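Local structure of glycosyltransferase (Streptomyces viridochromogenes, 2IUY) at residues 201-206 with 214-219; 178-183 with 189-194. The protein is probably a retaining glycosyltransferase of family GT4 that takes part in the biosynthesis of the antibiotic avilamycin A and binds UDP. All coordinates share one frame; numbering follows the deposited sequence.

Interaction 1. Residues 201-206 with 214-219; sequences EYFDEI and VEPIGE
The F203 ring meets P216 with its edge: CE1 lies 3.5 Å from P216 CB, which sits near the plane of the phenyl group, and CZ reaches P216 CG at 3.8 Å. Across the ring, beside CD2 and in plane, lies D204 OD1 from the same helix. The Y202 ring carries I206 CD1 on one face, 3.6 Å above the plane and offset toward the rim, while its OH bonds to L178 N. F203 holds CG anti to the backbone N (chi1 180°), which swings the phenyl group off the helix flank and over to the proline. One turn further on, I206 sends its CG2 branch to the strand, where it meets V214 CG1 at 3.8 Å and V214 CG2 at 4.1 Å; the two side chains cross at about a right angle. The I206-V214 pair is buried, with A177 and L178 of helix 177-187 against I206, whereas the F203-P216 pair is partly exposed. The contact seats helix 200-210 on strand 214-216, an outermost strand of its sheet, as the second half of the beta-alpha-beta unit 191-194, 200-210, 214-216 in a Rossmann-like domain of the GT-B fold.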
# COMPACT_ATOMS: atom_id res chain seq x y z
N GLU A 201 10.38 -16.91 -15.72
CA GLU A 201 11.57 -16.46 -16.49
C GLU A 201 12.27 -15.30 -15.76
O GLU A 201 13.52 -15.25 -15.65
CB GLU A 201 11.21 -16.04 -17.93
CG GLU A 201 10.58 -17.14 -18.79
CD GLU A 201 9.07 -17.28 -18.61
OE1 GLU A 201 8.45 -16.58 -17.75
OE2 GLU A 201 8.47 -18.12 -19.33
N TYR A 202 11.46 -14.34 -15.27
CA TYR A 202 11.99 -13.24 -14.44
C TYR A 202 12.69 -13.77 -13.16
O TYR A 202 13.85 -13.43 -12.92
CB TYR A 202 10.89 -12.23 -14.07
CG TYR A 202 11.42 -10.97 -13.35
CD1 TYR A 202 12.41 -10.17 -13.94
CD2 TYR A 202 10.91 -10.59 -12.12
CE1 TYR A 202 12.90 -9.00 -13.31
CE2 TYR A 202 11.39 -9.43 -11.46
CZ TYR A 202 12.39 -8.66 -12.07
OH TYR A 202 12.86 -7.53 -11.44
N PHE A 203 11.97 -14.56 -12.36
CA PHE A 203 12.54 -15.21 -11.17
C PHE A 203 13.84 -15.94 -11.51
O PHE A 203 14.83 -15.78 -10.80
CB PHE A 203 11.54 -16.20 -10.58
CG PHE A 203 12.04 -16.93 -9.34
CD1 PHE A 203 11.86 -16.39 -8.07
CD2 PHE A 203 12.64 -18.18 -9.44
CE1 PHE A 203 12.30 -17.09 -6.94
CE2 PHE A 203 13.08 -18.88 -8.32
CZ PHE A 203 12.89 -18.34 -7.07
N ASP A 204 13.83 -16.71 -12.61
CA ASP A 204 15.02 -17.44 -13.06
C ASP A 204 16.24 -16.57 -13.41
O ASP A 204 17.39 -16.96 -13.16
CB ASP A 204 14.68 -18.42 -14.19
CG ASP A 204 13.91 -19.64 -13.69
OD1 ASP A 204 13.69 -19.77 -12.45
OD2 ASP A 204 13.49 -20.45 -14.53
N GLU A 205 15.97 -15.40 -13.98
CA GLU A 205 17.02 -14.43 -14.32
C GLU A 205 17.70 -13.85 -13.05
O GLU A 205 18.95 -13.65 -12.99
CB GLU A 205 16.42 -13.28 -15.17
CG GLU A 205 17.47 -12.23 -15.66
CD GLU A 205 16.83 -10.93 -16.22
OE1 GLU A 205 15.57 -10.73 -16.12
OE2 GLU A 205 17.60 -10.09 -16.77
N ILE A 206 16.87 -13.54 -12.06
CA ILE A 206 17.36 -13.07 -10.78
C ILE A 206 18.23 -14.15 -10.10
O ILE A 206 19.26 -13.85 -9.52
CB ILE A 206 16.16 -12.69 -9.85
CG1 ILE A 206 15.36 -11.50 -10.44
CG2 ILE A 206 16.64 -12.40 -8.41
CD1 ILE A 206 13.95 -11.32 -9.85
N VAL A 214 20.26 -13.53 -3.31
CA VAL A 214 18.85 -13.59 -3.04
C VAL A 214 18.45 -14.82 -2.24
O VAL A 214 19.01 -15.92 -2.44
CB VAL A 214 17.97 -13.39 -4.31
CG1 VAL A 214 18.42 -12.12 -5.04
CG2 VAL A 214 18.02 -14.64 -5.24
N GLU A 215 17.52 -14.63 -1.30
CA GLU A 215 16.85 -15.74 -0.66
C GLU A 215 15.36 -15.56 -0.87
O GLU A 215 14.71 -14.80 -0.13
CB GLU A 215 17.18 -15.85 0.85
CG GLU A 215 18.67 -15.73 1.16
CD GLU A 215 18.98 -15.46 2.64
OE1 GLU A 215 18.08 -15.69 3.51
OE2 GLU A 215 20.13 -15.02 2.93
N PRO A 216 14.81 -16.26 -1.88
CA PRO A 216 13.38 -16.17 -2.21
C PRO A 216 12.59 -17.06 -1.28
O PRO A 216 12.87 -18.27 -1.21
CB PRO A 216 13.32 -16.71 -3.65
CG PRO A 216 14.78 -16.98 -4.08
CD PRO A 216 15.52 -17.17 -2.81
N ILE A 217 11.62 -16.49 -0.57
CA ILE A 217 10.87 -17.24 0.44
C ILE A 217 9.40 -17.40 0.08
O ILE A 217 8.67 -18.13 0.72
CB ILE A 217 11.10 -16.66 1.87
CG1 ILE A 217 10.73 -15.17 1.94
CG2 ILE A 217 12.56 -16.75 2.25
CD1 ILE A 217 10.30 -14.77 3.34
N GLY A 218 9.00 -16.73 -1.00
CA GLY A 218 7.64 -16.79 -1.47
C GLY A 218 6.74 -15.87 -0.66
O GLY A 218 7.22 -15.07 0.15
N GLU A 219 5.43 -15.99 -0.91
CA GLU A 219 4.43 -15.13 -0.30
C GLU A 219 4.56 -15.22 1.22
O GLU A 219 4.73 -16.30 1.77
CB GLU A 219 3.02 -15.53 -0.78
CG GLU A 219 1.88 -14.54 -0.45
CD GLU A 219 0.54 -15.00 -0.96
OE1 GLU A 219 0.47 -15.72 -2.00
OE2 GLU A 219 -0.46 -14.63 -0.33

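Interaction 2. Residues 178-183 with 189-194; sequences LEAAAF and RRLVLA
In the beta-alpha-beta unit made of strand 165-168, helix 177-187 and strand 191-194, the helix rests on the last strand through one leucine methyl group, L191 CD2. This methyl is pressed against the helix backbone between two successive alanines: it lies 3.5 Å from A181 N, 3.6 Å from A181 CA and 3.7 Å from A180 C. The methyl groups of the alanines come in less closely, A180 CB at 4.0 Å and A181 CB at 4.1 Å from the same L191 CD2. L191 stands toward the helix with CG anti to its own N (chi1 177°); with chi2 74° placing CD1 to the side, CD2 extends roughly anti to CA and reaches the peptide that links A180 and A181. The small alanine side chains are consistent with the close approach, the CA atoms of A181 and L191 being 6.4 Å apart. Such a helix lying on a parallel sheet is the repeating element of the Rossmann-like domains of GT-B glycosyltransferases, and K175, a UDP-binding residue, lies just ahead of this helix, its side chain about 8 Å from that of A180. All three touching residues are buried. F167 of strand 165-168 packs on A180 and L191, and V214 of strand 214-216 packs on L191. Backbone hydrogen bonds of L191 with T213, and of V192 with L165 and F167, tie the strand in on both sides.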
# COMPACT_ATOMS: atom_id res chain seq x y z
N LEU A 178 14.81 -7.44 -9.43
CA LEU A 178 16.13 -7.67 -10.01
C LEU A 178 17.10 -6.59 -9.62
O LEU A 178 18.22 -6.85 -9.18
CB LEU A 178 16.03 -7.77 -11.55
CG LEU A 178 17.43 -7.88 -12.22
CD1 LEU A 178 17.97 -9.30 -12.01
CD2 LEU A 178 17.34 -7.60 -13.67
N GLU A 179 16.65 -5.36 -9.74
CA GLU A 179 17.44 -4.20 -9.30
C GLU A 179 17.73 -4.16 -7.80
O GLU A 179 18.78 -3.71 -7.38
CB GLU A 179 16.75 -2.92 -9.76
CG GLU A 179 16.77 -2.74 -11.31
CD GLU A 179 15.68 -3.53 -12.05
OE1 GLU A 179 14.76 -4.15 -11.44
OE2 GLU A 179 15.74 -3.54 -13.30
N ALA A 180 16.79 -4.61 -7.00
CA ALA A 180 17.01 -4.79 -5.57
C ALA A 180 18.07 -5.88 -5.32
O ALA A 180 18.93 -5.76 -4.41
CB ALA A 180 15.69 -5.16 -4.91
N ALA A 181 18.04 -6.96 -6.11
CA ALA A 181 19.11 -7.99 -5.98
C ALA A 181 20.48 -7.34 -6.28
O ALA A 181 21.43 -7.50 -5.50
CB ALA A 181 18.85 -9.21 -6.90
N ALA A 182 20.54 -6.55 -7.36
CA ALA A 182 21.76 -5.84 -7.75
C ALA A 182 22.23 -4.89 -6.63
O ALA A 182 23.41 -4.77 -6.36
CB ALA A 182 21.53 -5.03 -9.05
N PHE A 183 21.31 -4.18 -6.01
CA PHE A 183 21.74 -3.22 -4.99
C PHE A 183 22.30 -3.96 -3.75
O PHE A 183 23.35 -3.60 -3.19
CB PHE A 183 20.61 -2.21 -4.68
CG PHE A 183 20.99 -1.19 -3.63
CD1 PHE A 183 21.48 0.06 -4.01
CD2 PHE A 183 20.85 -1.47 -2.28
CE1 PHE A 183 21.86 0.99 -3.08
CE2 PHE A 183 21.24 -0.52 -1.32
CZ PHE A 183 21.73 0.72 -1.73
N ARG A 189 25.36 -7.73 0.68
CA ARG A 189 24.31 -8.22 1.57
C ARG A 189 23.41 -9.27 0.98
O ARG A 189 23.31 -9.43 -0.23
CB ARG A 189 23.48 -7.08 2.13
CG ARG A 189 24.28 -6.04 2.82
CD ARG A 189 23.73 -5.76 4.15
NE ARG A 189 24.61 -4.84 4.86
CZ ARG A 189 24.65 -4.73 6.18
NH1 ARG A 189 23.86 -5.49 6.93
NH2 ARG A 189 25.50 -3.87 6.74
N ARG A 190 22.75 -9.99 1.88
CA ARG A 190 21.66 -10.87 1.51
C ARG A 190 20.38 -10.04 1.27
O ARG A 190 20.19 -8.97 1.84
CB ARG A 190 21.47 -11.94 2.59
CG ARG A 190 22.76 -12.74 2.81
CD ARG A 190 23.26 -13.42 1.48
NE ARG A 190 24.70 -13.69 1.53
CZ ARG A 190 25.65 -12.99 0.88
NH1 ARG A 190 25.33 -11.98 0.08
NH2 ARG A 190 26.93 -13.32 1.03
N LEU A 191 19.57 -10.51 0.33
CA LEU A 191 18.28 -9.98 0.03
C LEU A 191 17.25 -11.11 0.16
O LEU A 191 17.23 -12.06 -0.65
CB LEU A 191 18.24 -9.40 -1.39
CG LEU A 191 16.86 -8.87 -1.82
CD1 LEU A 191 16.55 -7.56 -1.13
CD2 LEU A 191 16.82 -8.71 -3.35
N VAL A 192 16.40 -10.99 1.18
CA VAL A 192 15.18 -11.77 1.27
C VAL A 192 14.13 -11.24 0.28
O VAL A 192 13.80 -10.04 0.27
CB VAL A 192 14.66 -11.78 2.71
CG1 VAL A 192 13.35 -12.52 2.81
CG2 VAL A 192 15.69 -12.45 3.60
N LEU A 193 13.68 -12.13 -0.59
CA LEU A 193 12.63 -11.84 -1.53
C LEU A 193 11.36 -12.44 -1.00
O LEU A 193 11.09 -13.65 -1.18
CB LEU A 193 12.93 -12.45 -2.90
CG LEU A 193 13.84 -11.77 -3.90
CD1 LEU A 193 13.96 -12.75 -5.07
CD2 LEU A 193 13.18 -10.54 -4.39
N ALA A 194 10.59 -11.58 -0.32
CA ALA A 194 9.35 -11.97 0.31
C ALA A 194 8.09 -11.47 -0.44
O ALA A 194 7.63 -10.34 -0.26
CB ALA A 194 9.33 -11.48 1.74

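In the fold
Both interactions lay a helix on the same parallel sheet by apolar contact, and their centres are 9 Å apart. Interaction 2 comes first along the chain and belongs wholly to the buried core; interaction 1 follows at an outermost strand, where the packing is only partly buried. Their chemistry differs accordingly: alanines against one leucine methyl bring backbone close to side chain inside, while outside, an aromatic ring against a proline and isoleucine against valine bridge a wider backbone separation. Strand 191-194 belongs to both successive beta-alpha-beta units. The contacts also touch each other: V214 CG1 packs 3.5 Å from A181 CB, and E215 N probably hydrogen-bonds to L191 O at 2.7 Å.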